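Long-range contacts in 3',5'-cyclic-nucleotide phosphodiesterase 1 (Saccharomyces cerevisiae, PDB 4OJV), which belongs to the class-II cyclic-nucleotide phosphodiesterases, zinc-binding enzymes of the metallo-hydrolase superfamily: residues 276-281 against 320-325; 79-84 against 355-360; 9-14 against 361-366; 282-287 against 296-301; 227-232 against 258-263. All blocks are in the same frame, centred on the assembly; numbering follows the deposited sequence.

Interaction 1. Residues 276-281 against 320-325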
# COMPACT_ATOMS: atom_id res chain seq x y z
N ILE A 276 11.28 -16.83 -16.17
CA ILE A 276 11.89 -15.61 -15.66
C ILE A 276 10.80 -14.57 -15.45
O ILE A 276 10.05 -14.27 -16.39
CB ILE A 276 13.03 -15.08 -16.56
CG1 ILE A 276 13.58 -13.76 -16.00
CG2 ILE A 276 12.59 -14.97 -18.01
CD1 ILE A 276 14.96 -13.38 -16.48
N LEU A 277 10.71 -14.06 -14.22
CA LEU A 277 9.80 -12.97 -13.87
C LEU A 277 10.61 -11.69 -13.87
O LEU A 277 11.42 -11.47 -12.99
CB LEU A 277 9.15 -13.21 -12.51
CG LEU A 277 7.88 -14.07 -12.46
CD1 LEU A 277 8.15 -15.50 -12.92
CD2 LEU A 277 7.29 -14.06 -11.05
N VAL A 278 10.39 -10.86 -14.88
CA VAL A 278 11.25 -9.70 -15.10
C VAL A 278 10.41 -8.52 -15.56
O VAL A 278 9.42 -8.69 -16.29
CB VAL A 278 12.39 -10.02 -16.12
CG1 VAL A 278 11.82 -10.44 -17.46
CG2 VAL A 278 13.34 -8.84 -16.27
N GLU A 279 10.80 -7.32 -15.16
CA GLU A 279 10.00 -6.16 -15.49
C GLU A 279 10.03 -5.76 -16.96
O GLU A 279 11.02 -5.98 -17.68
CB GLU A 279 10.42 -4.95 -14.65
CG GLU A 279 11.79 -4.36 -14.98
CD GLU A 279 11.81 -2.86 -14.78
OE1 GLU A 279 12.35 -2.40 -13.75
OE2 GLU A 279 11.24 -2.14 -15.64
N CYS A 280 8.95 -5.11 -17.37
CA CYS A 280 9.01 -4.18 -18.48
C CYS A 280 8.08 -3.04 -18.09
O CYS A 280 6.89 -3.05 -18.40
CB CYS A 280 8.60 -4.84 -19.80
SG CYS A 280 9.05 -3.83 -21.23
N SER A 281 8.63 -2.06 -17.38
CA SER A 281 7.79 -1.04 -16.77
C SER A 281 7.05 -0.19 -17.79
O SER A 281 5.93 0.26 -17.52
CB SER A 281 8.61 -0.12 -15.87
OG SER A 281 9.07 -0.78 -14.71
N LEU A 320 11.15 -21.10 -23.44
CA LEU A 320 11.32 -20.23 -22.27
C LEU A 320 10.07 -19.40 -21.99
O LEU A 320 9.55 -18.73 -22.88
CB LEU A 320 12.52 -19.30 -22.44
CG LEU A 320 12.81 -18.34 -21.28
CD1 LEU A 320 13.13 -19.09 -19.99
CD2 LEU A 320 13.93 -17.38 -21.65
N ASN A 321 9.60 -19.45 -20.74
CA ASN A 321 8.53 -18.57 -20.28
C ASN A 321 9.08 -17.29 -19.67
O ASN A 321 9.83 -17.33 -18.68
CB ASN A 321 7.63 -19.30 -19.28
CG ASN A 321 6.61 -20.15 -19.97
OD1 ASN A 321 5.62 -19.65 -20.50
ND2 ASN A 321 6.85 -21.45 -20.00
N VAL A 322 8.75 -16.17 -20.30
CA VAL A 322 9.06 -14.85 -19.77
C VAL A 322 7.77 -14.24 -19.25
O VAL A 322 6.81 -14.07 -20.00
CB VAL A 322 9.71 -13.95 -20.85
CG1 VAL A 322 9.92 -12.53 -20.33
CG2 VAL A 322 11.02 -14.57 -21.32
N ILE A 323 7.77 -13.97 -17.95
CA ILE A 323 6.60 -13.43 -17.25
C ILE A 323 6.94 -11.98 -16.92
O ILE A 323 7.83 -11.72 -16.12
CB ILE A 323 6.30 -14.23 -15.96
CG1 ILE A 323 6.22 -15.74 -16.25
CG2 ILE A 323 5.06 -13.70 -15.26
CD1 ILE A 323 5.14 -16.15 -17.23
N VAL A 324 6.24 -11.05 -17.56
CA VAL A 324 6.55 -9.62 -17.49
C VAL A 324 5.85 -9.01 -16.29
O VAL A 324 4.64 -9.14 -16.14
CB VAL A 324 6.11 -8.93 -18.79
CG1 VAL A 324 6.36 -7.43 -18.74
CG2 VAL A 324 6.83 -9.54 -19.98
N THR A 325 6.62 -8.33 -15.45
CA THR A 325 6.13 -7.77 -14.21
C THR A 325 6.27 -6.25 -14.18
O THR A 325 6.89 -5.66 -15.06
CB THR A 325 6.94 -8.35 -13.03
OG1 THR A 325 8.30 -7.92 -13.17
CG2 THR A 325 6.87 -9.88 -13.03
O HOH W 1 9.91 -9.40 -11.51
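Thr325 N comes to the flat carbonyl group of Val278 from above its plane, 50° out of it, and bonds Val278 O at 2.9 Å. Four further backbone bonds join the parallel pair, among them Ile323 N to Ile276 O at 2.8 Å. Glu279, whose CB lies against Thr325 O, has its carboxylate approached on one face by Ser281: OG reaches OE2 from above the plane at 2.7 Å, and N comes to the same oxygen from the anti side. His294 ND1 and Val245 N also bond OE1, and Leu295 N bonds OE2. The aliphatic side chains divide between the two sheet faces. On one, Ile276 CG2 lies beside Val322 CG2 (3.7 Å), and Val278 and Val322 pack against helix 297-311. On the other, Leu277 CD1 rests on Ile323 CB (3.8 Å), the two side chains pointing the same way. Val324 CG1, anti to the backbone N (chi1 178°), closes on Cys280 CB at 3.6 Å. Thr325 OG1 bonds a water at 2.7 Å that also gives a weak bond to Leu277 O. Polar groups gather at the C-terminal ends, beside the apolar Val324-Cys280 contact. Ser281 OG bonds the zinc ligand His326, and the Glu279 side chain, its nearest atom about 6 Å from a zinc ion, holds Ser281, consistent with orienting the histidine.

Interaction 2. Residues 79-84 against 355-360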
# COMPACT_ATOMS: atom_id res chain seq x y z
N PHE A 79 -3.73 -11.32 -22.11
CA PHE A 79 -2.51 -10.91 -21.40
C PHE A 79 -1.45 -12.00 -21.35
O PHE A 79 -0.35 -11.75 -20.85
CB PHE A 79 -2.84 -10.48 -19.97
CG PHE A 79 -3.74 -9.29 -19.89
CD1 PHE A 79 -5.12 -9.43 -19.91
CD2 PHE A 79 -3.20 -8.01 -19.80
CE1 PHE A 79 -5.95 -8.32 -19.85
CE2 PHE A 79 -4.02 -6.89 -19.74
CZ PHE A 79 -5.40 -7.05 -19.75
N ILE A 80 -1.78 -13.21 -21.80
CA ILE A 80 -0.92 -14.36 -21.56
C ILE A 80 -0.64 -15.17 -22.82
O ILE A 80 -1.41 -15.12 -23.80
CB ILE A 80 -1.49 -15.27 -20.43
CG1 ILE A 80 -2.85 -15.87 -20.84
CG2 ILE A 80 -1.58 -14.51 -19.11
CD1 ILE A 80 -3.44 -16.84 -19.83
N ASP A 81 0.45 -15.91 -22.81
CA ASP A 81 0.74 -16.89 -23.84
C ASP A 81 -0.27 -18.02 -23.70
O ASP A 81 -0.62 -18.43 -22.59
CB ASP A 81 2.16 -17.42 -23.65
CG ASP A 81 2.55 -18.40 -24.71
OD1 ASP A 81 2.92 -17.95 -25.81
OD2 ASP A 81 2.48 -19.62 -24.43
N SER A 82 -0.73 -18.56 -24.83
CA SER A 82 -1.79 -19.57 -24.83
C SER A 82 -1.40 -20.88 -24.14
O SER A 82 -2.28 -21.67 -23.78
CB SER A 82 -2.26 -19.86 -26.25
OG SER A 82 -1.22 -20.45 -27.00
N LYS A 83 -0.10 -21.12 -23.96
CA LYS A 83 0.38 -22.36 -23.35
C LYS A 83 0.67 -22.22 -21.85
O LYS A 83 1.06 -23.19 -21.20
CB LYS A 83 1.60 -22.90 -24.09
CG LYS A 83 1.28 -23.34 -25.51
CD LYS A 83 2.50 -23.85 -26.25
CE LYS A 83 2.12 -24.26 -27.67
NZ LYS A 83 3.31 -24.63 -28.48
N LEU A 84 0.48 -21.03 -21.31
CA LEU A 84 0.80 -20.78 -19.90
C LEU A 84 -0.11 -21.56 -18.97
O LEU A 84 -1.33 -21.49 -19.08
CB LEU A 84 0.72 -19.29 -19.59
CG LEU A 84 1.11 -18.90 -18.16
CD1 LEU A 84 2.60 -19.14 -17.92
CD2 LEU A 84 0.74 -17.45 -17.92
N ASP A 355 10.83 -20.00 -30.09
CA ASP A 355 9.52 -20.23 -29.47
C ASP A 355 9.50 -19.71 -28.03
O ASP A 355 9.25 -20.45 -27.08
CB ASP A 355 9.17 -21.73 -29.53
CG ASP A 355 7.75 -22.02 -29.08
OD1 ASP A 355 6.90 -21.10 -29.08
OD2 ASP A 355 7.48 -23.19 -28.72
N LEU A 356 9.77 -18.42 -27.90
CA LEU A 356 9.74 -17.70 -26.63
C LEU A 356 8.29 -17.43 -26.26
O LEU A 356 7.51 -16.98 -27.11
CB LEU A 356 10.52 -16.40 -26.81
CG LEU A 356 10.75 -15.49 -25.61
CD1 LEU A 356 11.58 -16.20 -24.55
CD2 LEU A 356 11.45 -14.22 -26.07
N ARG A 357 7.92 -17.70 -25.01
CA ARG A 357 6.53 -17.58 -24.57
C ARG A 357 6.43 -16.45 -23.56
O ARG A 357 6.93 -16.55 -22.44
CB ARG A 357 6.05 -18.90 -23.98
CG ARG A 357 6.05 -20.01 -25.01
CD ARG A 357 6.24 -21.37 -24.39
NE ARG A 357 6.40 -22.36 -25.45
CZ ARG A 357 6.04 -23.63 -25.32
NH1 ARG A 357 5.51 -24.07 -24.19
NH2 ARG A 357 6.22 -24.46 -26.34
N ILE A 358 5.80 -15.35 -23.98
CA ILE A 358 5.74 -14.12 -23.19
C ILE A 358 4.33 -13.92 -22.67
O ILE A 358 3.36 -13.99 -23.42
CB ILE A 358 6.21 -12.90 -24.01
CG1 ILE A 358 7.55 -13.19 -24.71
CG2 ILE A 358 6.30 -11.67 -23.10
CD1 ILE A 358 8.05 -12.05 -25.58
N SER A 359 4.24 -13.69 -21.36
CA SER A 359 2.98 -13.43 -20.68
C SER A 359 3.17 -12.26 -19.74
O SER A 359 4.27 -12.03 -19.24
CB SER A 359 2.54 -14.65 -19.86
OG SER A 359 2.36 -15.80 -20.67
N ILE A 360 2.09 -11.54 -19.46
CA ILE A 360 2.11 -10.52 -18.41
C ILE A 360 1.69 -11.18 -17.10
O ILE A 360 0.72 -11.94 -17.09
CB ILE A 360 1.14 -9.34 -18.73
CG1 ILE A 360 1.41 -8.75 -20.13
CG2 ILE A 360 1.19 -8.28 -17.64
CD1 ILE A 360 2.77 -8.11 -20.33
O HOH W 2 4.40 -15.12 -26.46
O HOH W 3 4.43 -21.95 -28.49
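Ser359 OG stands beside its own backbone N (chi1 -60°), where it accepts a nearly straight bond from Asp81 N at 2.9 Å; Leu84 CD2 packs on the same OG at 3.6 Å. One step along, Ile360 N bonds Phe79 O at 2.8 Å, so the loop 79-84 lines the outermost strand of its sheet. In Asp81, CG anti to the backbone N (chi1 -178°) lies 3.6 Å from Arg357 CB, and the carboxylate oxygens lie near Arg357 CB and CG. The carboxylate makes no salt bridge there: OD2 turns back to accept from Lys83 N, an Asx turn, and a water joins OD1 to Ile358 N. Lys83, extended beyond CG, runs obliquely across Arg357 and sets its CD over one face of the guanidinium, 3.7 Å from CZ. In the plane of that group, Arg357 NH2 forms a salt bridge with Asp355 OD2 at 3.0 Å. Lys83 NZ ends 3.6 Å from Arg357 NH2, and a second water links the ammonium group to Asp355 OD1. Two like charges are therefore close together, and Asp355, salt-bridged to one and water-linked to the other, would offset part of their repulsion.

Interaction 3. Residues 9-14 against 361-366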
# COMPACT_ATOMS: atom_id res chain seq x y z
N LEU A 9 0.89 -11.95 -6.13
CA LEU A 9 0.12 -11.07 -5.26
C LEU A 9 0.07 -9.66 -5.81
O LEU A 9 -0.95 -8.98 -5.70
CB LEU A 9 0.65 -11.06 -3.82
CG LEU A 9 0.54 -12.38 -3.07
CD1 LEU A 9 0.93 -12.18 -1.61
CD2 LEU A 9 -0.85 -13.00 -3.16
N GLY A 10 1.18 -9.21 -6.39
CA GLY A 10 1.25 -7.87 -6.94
C GLY A 10 2.24 -7.80 -8.07
O GLY A 10 3.36 -8.33 -7.97
N ALA A 11 1.83 -7.17 -9.16
CA ALA A 11 2.69 -7.00 -10.33
C ALA A 11 2.60 -5.58 -10.88
O ALA A 11 3.02 -5.32 -12.00
CB ALA A 11 2.35 -8.02 -11.41
N ASN A 12 2.08 -4.66 -10.07
CA ASN A 12 1.89 -3.26 -10.46
C ASN A 12 3.18 -2.47 -10.26
O ASN A 12 3.76 -2.51 -9.18
CB ASN A 12 0.75 -2.72 -9.59
CG ASN A 12 0.51 -1.24 -9.74
OD1 ASN A 12 0.87 -0.62 -10.73
ND2 ASN A 12 -0.12 -0.66 -8.73
N GLY A 13 3.63 -1.75 -11.28
CA GLY A 13 4.82 -0.92 -11.18
C GLY A 13 4.61 0.48 -10.62
O GLY A 13 5.58 1.20 -10.44
N GLY A 14 3.36 0.84 -10.33
CA GLY A 14 3.00 2.19 -9.91
C GLY A 14 2.53 3.01 -11.10
O GLY A 14 2.62 2.56 -12.24
N ALA A 361 2.40 -10.88 -16.02
CA ALA A 361 2.01 -11.33 -14.67
C ALA A 361 0.70 -10.69 -14.25
O ALA A 361 0.56 -9.47 -14.33
CB ALA A 361 3.09 -10.98 -13.66
N LEU A 362 -0.25 -11.51 -13.81
CA LEU A 362 -1.57 -11.05 -13.40
C LEU A 362 -1.83 -11.36 -11.94
O LEU A 362 -1.83 -12.53 -11.54
CB LEU A 362 -2.66 -11.68 -14.26
CG LEU A 362 -2.67 -11.36 -15.75
CD1 LEU A 362 -3.72 -12.21 -16.48
CD2 LEU A 362 -2.91 -9.88 -15.99
N GLU A 363 -2.08 -10.31 -11.17
CA GLU A 363 -2.40 -10.46 -9.76
C GLU A 363 -3.58 -11.39 -9.56
O GLU A 363 -4.48 -11.45 -10.41
CB GLU A 363 -2.76 -9.10 -9.17
CG GLU A 363 -1.62 -8.11 -9.17
CD GLU A 363 -1.45 -7.29 -10.43
OE1 GLU A 363 -2.07 -7.55 -11.53
OE2 GLU A 363 -0.65 -6.34 -10.27
N GLY A 364 -3.57 -12.11 -8.45
CA GLY A 364 -4.70 -12.97 -8.11
C GLY A 364 -4.68 -14.29 -8.86
O GLY A 364 -5.71 -14.97 -8.90
N HIS A 365 -3.54 -14.65 -9.43
CA HIS A 365 -3.38 -15.90 -10.17
C HIS A 365 -2.16 -16.64 -9.73
O HIS A 365 -1.22 -16.04 -9.20
CB HIS A 365 -3.32 -15.61 -11.68
CG HIS A 365 -4.59 -15.04 -12.22
ND1 HIS A 365 -4.93 -13.74 -12.05
CD2 HIS A 365 -5.66 -15.64 -12.88
CE1 HIS A 365 -6.13 -13.53 -12.61
NE2 HIS A 365 -6.58 -14.69 -13.10
N THR A 366 -2.17 -17.95 -9.95
CA THR A 366 -1.04 -18.82 -9.68
C THR A 366 -0.51 -19.40 -10.99
O THR A 366 -1.28 -19.84 -11.84
CB THR A 366 -1.44 -19.95 -8.71
OG1 THR A 366 -1.95 -19.37 -7.51
CG2 THR A 366 -0.25 -20.84 -8.37
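Leu9 and Glu363 bring their CA atoms to 5.2 Å where the chain turns a corner after strand 4-8; Leu9 and Gly10 together face Cys22 there as a classic beta bulge. The opposing segment makes a type II turn from Leu362 to His365, with Gly364 at positive phi. Further on, Ala11 and Ala361 meet through their CB atoms, 3.8 Å apart. Glu363 carries the polar part of the contact: a bend at chi2 (87°) turns its CD back towards the loop, and OE2 accepts from Ala11 N at 2.8 Å, the donor lying 46° above the carboxylate plane. Asn12 N is also near this oxygen, but at an angle too poor for a bond. Both segments belong to the metallo-beta-lactamase type of sandwich, in which two mixed sheets are faced by helices. Residues 361-364 carry the chain from strand 357-360 of one sheet to strand 365-368 of the other, and the loop after strand 4-8 meets that passage. Glu363 CG also covers Leu9 O at 3.6 Å, a buried carbonyl oxygen with no polar partner in the model. Within the turn, His365 ND1 donates to Glu363 O at 2.9 Å, while its NE2 bonds Glu63. Asn12 OD1 accepts from Gly14 N at 2.9 Å in an Asx turn, and its ND2 bonds Tyr18 O.

Interaction 4. Residues 282-287 against 296-301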
# COMPACT_ATOMS: atom_id res chain seq x y z
N CYS A 282 7.69 0.06 -18.93
CA CYS A 282 7.21 1.04 -19.89
C CYS A 282 7.14 0.47 -21.29
O CYS A 282 7.94 -0.41 -21.65
CB CYS A 282 8.17 2.22 -19.94
SG CYS A 282 8.43 3.05 -18.37
N PRO A 283 6.19 0.98 -22.11
CA PRO A 283 6.16 0.65 -23.54
C PRO A 283 7.26 1.40 -24.28
O PRO A 283 7.98 2.22 -23.70
CB PRO A 283 4.79 1.16 -23.98
CG PRO A 283 4.52 2.31 -23.07
CD PRO A 283 5.11 1.91 -21.74
N LEU A 284 7.38 1.13 -25.58
CA LEU A 284 8.38 1.80 -26.41
C LEU A 284 8.24 3.32 -26.46
O LEU A 284 9.25 4.02 -26.58
CB LEU A 284 8.38 1.23 -27.83
CG LEU A 284 8.93 -0.19 -28.00
CD1 LEU A 284 8.61 -0.70 -29.39
CD2 LEU A 284 10.42 -0.25 -27.72
N SER A 285 7.01 3.82 -26.35
CA SER A 285 6.77 5.27 -26.40
C SER A 285 7.57 5.97 -25.31
O SER A 285 7.38 5.71 -24.12
CB SER A 285 5.27 5.60 -26.30
OG SER A 285 4.72 5.13 -25.08
N SER A 286 8.48 6.85 -25.74
CA SER A 286 9.56 7.41 -24.91
C SER A 286 9.25 7.65 -23.42
O SER A 286 9.35 6.73 -22.61
CB SER A 286 10.15 8.68 -25.56
OG SER A 286 10.87 8.36 -26.73
N LYS A 287 8.89 8.89 -23.08
CA LYS A 287 8.67 9.33 -21.69
C LYS A 287 9.85 8.98 -20.76
O LYS A 287 9.74 8.05 -19.95
CB LYS A 287 7.34 8.80 -21.14
CG LYS A 287 6.11 9.52 -21.66
CD LYS A 287 4.85 9.07 -20.94
CE LYS A 287 3.65 9.91 -21.33
NZ LYS A 287 2.44 9.56 -20.55
N SER A 296 12.24 -0.94 -21.08
CA SER A 296 11.19 -0.87 -22.09
C SER A 296 11.38 -2.10 -22.99
O SER A 296 12.35 -2.84 -22.82
CB SER A 296 11.31 0.41 -22.91
OG SER A 296 12.35 0.27 -23.86
N PRO A 297 10.46 -2.33 -23.96
CA PRO A 297 10.57 -3.59 -24.69
C PRO A 297 11.87 -3.81 -25.46
O PRO A 297 12.35 -4.94 -25.52
CB PRO A 297 9.36 -3.55 -25.63
CG PRO A 297 8.36 -2.77 -24.85
CD PRO A 297 9.18 -1.66 -24.25
N ILE A 298 12.46 -2.74 -26.00
CA ILE A 298 13.72 -2.88 -26.72
C ILE A 298 14.85 -3.29 -25.76
O ILE A 298 15.66 -4.15 -26.09
CB ILE A 298 14.08 -1.62 -27.55
CG1 ILE A 298 15.36 -1.84 -28.37
CG2 ILE A 298 14.20 -0.38 -26.67
CD1 ILE A 298 15.27 -3.00 -29.35
N TYR A 299 14.88 -2.71 -24.57
CA TYR A 299 15.92 -3.05 -23.61
C TYR A 299 15.75 -4.46 -23.05
O TYR A 299 16.74 -5.20 -22.89
CB TYR A 299 16.02 -2.00 -22.50
CG TYR A 299 16.40 -0.64 -23.03
CD1 TYR A 299 17.70 -0.37 -23.46
CD2 TYR A 299 15.46 0.39 -23.10
CE1 TYR A 299 18.05 0.88 -23.96
CE2 TYR A 299 15.80 1.64 -23.59
CZ TYR A 299 17.09 1.88 -24.02
OH TYR A 299 17.42 3.12 -24.50
N LEU A 300 14.51 -4.86 -22.77
CA LEU A 300 14.28 -6.21 -22.29
C LEU A 300 14.65 -7.24 -23.39
O LEU A 300 15.32 -8.23 -23.11
CB LEU A 300 12.84 -6.41 -21.81
CG LEU A 300 12.49 -7.85 -21.38
CD1 LEU A 300 13.45 -8.40 -20.33
CD2 LEU A 300 11.07 -7.94 -20.86
N ILE A 301 14.20 -7.00 -24.61
CA ILE A 301 14.55 -7.90 -25.71
C ILE A 301 16.07 -7.95 -25.93
O ILE A 301 16.62 -9.02 -26.19
CB ILE A 301 13.76 -7.58 -27.01
CG1 ILE A 301 12.27 -7.92 -26.85
CG2 ILE A 301 14.35 -8.29 -28.22
CD1 ILE A 301 11.95 -9.40 -26.70
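Cys282 O touches Pro297 CD at 3.1 Å and receives a CA-H...O contact from Ser296 CA at 3.3 Å, with an angle of 152° at the hydrogen; no hydrogen bond crosses between the segments. Pro297 has no N-H to offer, and the carbonyl oxygen is buried without a conventional partner in the model. Ser296 is the N-cap of helix 297-311 and Pro297 its first residue; the first backbone bond of the helix, Leu300 N to Ser296 O, measures 3.0 Å. This helix lies on the beta-alpha-beta crossover between the parallel neighbours 273-279 and 321-325, and the loop 282-287 packs against its opening turn. The apolar contacts come from Leu284. Its CG lies beside the backbone N (chi1 -71°), 4.0 Å from Pro297 CD; the CD2 branch beyond it touches Pro297 CD and, at 3.9 Å, Ile298 CB, the leucine and isoleucine side chains crossing at about a right angle. Leu284 CD2 is also 3.6 Å from Ile298 N. Outside the pair, Leu284 N bonds Glu343 of helix 336-350. Lys287, the N-cap of helix 288-291, extends to a salt bridge with Glu146 of the second subunit.

Interaction 5. Residues 227-232 against 258-263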
# COMPACT_ATOMS: atom_id res chain seq x y z
N PHE A 227 18.54 -9.78 -8.62
CA PHE A 227 17.89 -10.91 -9.28
C PHE A 227 18.10 -12.13 -8.38
O PHE A 227 19.21 -12.36 -7.88
CB PHE A 227 18.56 -11.21 -10.61
CG PHE A 227 18.18 -10.29 -11.76
CD1 PHE A 227 17.44 -9.11 -11.59
CD2 PHE A 227 18.61 -10.62 -13.04
CE1 PHE A 227 17.14 -8.31 -12.69
CE2 PHE A 227 18.31 -9.82 -14.13
CZ PHE A 227 17.57 -8.66 -13.96
N TYR A 228 17.05 -12.91 -8.18
CA TYR A 228 17.14 -14.15 -7.42
C TYR A 228 16.92 -15.37 -8.30
O TYR A 228 15.90 -15.46 -8.99
CB TYR A 228 16.09 -14.17 -6.32
CG TYR A 228 16.37 -13.25 -5.15
CD1 TYR A 228 17.29 -13.59 -4.17
CD2 TYR A 228 15.68 -12.04 -5.01
CE1 TYR A 228 17.54 -12.76 -3.09
CE2 TYR A 228 15.92 -11.20 -3.94
CZ TYR A 228 16.85 -11.57 -2.98
OH TYR A 228 17.13 -10.76 -1.89
N ILE A 229 17.86 -16.31 -8.24
CA ILE A 229 17.64 -17.64 -8.81
C ILE A 229 17.19 -18.57 -7.69
O ILE A 229 17.84 -18.65 -6.65
CB ILE A 229 18.91 -18.23 -9.46
CG1 ILE A 229 19.51 -17.25 -10.47
CG2 ILE A 229 18.61 -19.60 -10.08
CD1 ILE A 229 20.83 -17.69 -11.08
N PHE A 230 16.08 -19.27 -7.91
CA PHE A 230 15.65 -20.36 -7.03
C PHE A 230 15.79 -21.66 -7.78
O PHE A 230 15.24 -21.81 -8.86
CB PHE A 230 14.21 -20.16 -6.54
CG PHE A 230 14.04 -18.95 -5.67
CD1 PHE A 230 13.75 -17.70 -6.23
CD2 PHE A 230 14.23 -19.03 -4.29
CE1 PHE A 230 13.61 -16.58 -5.42
CE2 PHE A 230 14.10 -17.91 -3.48
CZ PHE A 230 13.80 -16.69 -4.06
N ARG A 231 16.55 -22.59 -7.20
CA ARG A 231 16.79 -23.89 -7.83
C ARG A 231 16.29 -25.02 -6.96
O ARG A 231 16.69 -25.15 -5.80
CB ARG A 231 18.28 -24.07 -8.12
CG ARG A 231 18.64 -25.46 -8.66
CD ARG A 231 20.05 -25.51 -9.20
NE ARG A 231 21.02 -25.18 -8.16
CZ ARG A 231 22.17 -24.56 -8.37
NH1 ARG A 231 22.54 -24.21 -9.60
NH2 ARG A 231 22.97 -24.30 -7.34
N ASP A 232 15.40 -25.84 -7.52
CA ASP A 232 14.98 -27.06 -6.84
C ASP A 232 16.10 -28.08 -6.97
O ASP A 232 16.46 -28.46 -8.08
CB ASP A 232 13.71 -27.61 -7.48
CG ASP A 232 13.30 -28.92 -6.87
OD1 ASP A 232 13.16 -28.98 -5.64
OD2 ASP A 232 13.14 -29.90 -7.63
N GLU A 258 25.49 -8.83 -17.82
CA GLU A 258 26.32 -9.81 -18.52
C GLU A 258 26.81 -10.91 -17.58
O GLU A 258 26.77 -12.08 -17.94
CB GLU A 258 27.49 -9.12 -19.23
CG GLU A 258 28.26 -10.01 -20.20
CD GLU A 258 29.25 -9.23 -21.04
OE1 GLU A 258 30.03 -8.43 -20.46
OE2 GLU A 258 29.27 -9.42 -22.27
N GLU A 259 27.27 -10.52 -16.39
CA GLU A 259 27.66 -11.49 -15.36
C GLU A 259 26.50 -12.43 -15.04
O GLU A 259 26.68 -13.65 -14.95
CB GLU A 259 28.10 -10.78 -14.08
CG GLU A 259 29.39 -9.98 -14.18
CD GLU A 259 29.75 -9.28 -12.89
OE1 GLU A 259 29.37 -9.77 -11.81
OE2 GLU A 259 30.41 -8.22 -12.96
N PHE A 260 25.30 -11.87 -14.89
CA PHE A 260 24.14 -12.68 -14.57
C PHE A 260 23.79 -13.67 -15.68
O PHE A 260 23.64 -14.87 -15.41
CB PHE A 260 22.93 -11.82 -14.22
CG PHE A 260 21.73 -12.64 -13.85
CD1 PHE A 260 21.68 -13.24 -12.59
CD2 PHE A 260 20.71 -12.88 -14.75
CE1 PHE A 260 20.61 -14.04 -12.23
CE2 PHE A 260 19.64 -13.68 -14.41
CZ PHE A 260 19.59 -14.26 -13.15
N TRP A 261 23.65 -13.18 -16.91
CA TRP A 261 23.26 -14.07 -18.00
C TRP A 261 24.30 -15.12 -18.26
O TRP A 261 23.97 -16.25 -18.61
CB TRP A 261 22.96 -13.32 -19.29
CG TRP A 261 21.90 -12.24 -19.17
CD1 TRP A 261 22.02 -10.91 -19.53
CD2 TRP A 261 20.53 -12.39 -18.66
NE1 TRP A 261 20.85 -10.23 -19.28
CE2 TRP A 261 19.92 -11.06 -18.76
CE3 TRP A 261 19.77 -13.44 -18.16
CZ2 TRP A 261 18.61 -10.82 -18.36
CZ3 TRP A 261 18.46 -13.19 -17.76
CH2 TRP A 261 17.90 -11.90 -17.85
N SER A 262 25.57 -14.75 -18.10
CA SER A 262 26.67 -15.70 -18.25
C SER A 262 26.56 -16.82 -17.22
O SER A 262 26.72 -18.00 -17.55
CB SER A 262 28.02 -15.00 -18.14
OG SER A 262 28.21 -14.09 -19.21
N TYR A 263 26.26 -16.46 -15.98
CA TYR A 263 26.08 -17.45 -14.92
C TYR A 263 24.93 -18.39 -15.24
O TYR A 263 25.05 -19.61 -15.09
CB TYR A 263 25.86 -16.75 -13.57
CG TYR A 263 25.81 -17.69 -12.39
CD1 TYR A 263 24.65 -18.38 -12.06
CD2 TYR A 263 26.94 -17.88 -11.58
CE1 TYR A 263 24.60 -19.24 -10.97
CE2 TYR A 263 26.90 -18.73 -10.49
CZ TYR A 263 25.73 -19.41 -10.19
OH TYR A 263 25.69 -20.26 -9.10
O HOH W 4 25.02 -22.88 -9.49
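Phe227 of strand 222-232 and Phe260 of helix 256-267 form a T-shaped pair where a helix packs on one face of a sheet. The rings stand at 87° with centroids 4.9 Å apart; Phe227 presents its edge, CD2 lying over the centre of the Phe260 face. Phe227 CB covers the same ring as a CH-pi contact, 4.2 Å from its centroid. Phe260 CG, anti to the backbone N (chi1 -178°), leads the ring towards the strand. Ile229 slides past it, CG1 at 3.8 Å from Phe260 CE1, while Ile229 CD1 meets Tyr263 CD1 at 4.0 Å. A water links Tyr263 OH to Arg231 NH1. The short segments run almost parallel, their axes 11.2 Å apart, so long side chains, aromatic rings and Ile229 among them, bridge the layers. Phe209 of strand 204-215 meets Phe260 edge-to-face, Ile240 of strand 238-242 also touches Phe260, and Trp261 continues to helix 297-311, packing on Leu307 and bonding Glu303.

Interactions 1, 2 and 5 reach the same seven-stranded sheet: interaction 5 packs a helix on strand 222-232, interaction 1 pairs strands 273-279 and 321-325, and interaction 2 lies on the edge strand 357-360. The centres of interactions 1 and 2 are about 10 Å apart, and their strands are neighbours. Interaction 4, its centre about 13 Å from that of interaction 1, lies at the start of the helix connecting its two strands. Interaction 3, centred about 12 Å from interaction 1's centre, joins segments near the two ends of the chain. Along the chain, interaction 3 encloses interaction 2, which spans interaction 5 and then interaction 1 with interaction 4 within it. Early and late sequence thus close round one sandwich holding the zinc ions.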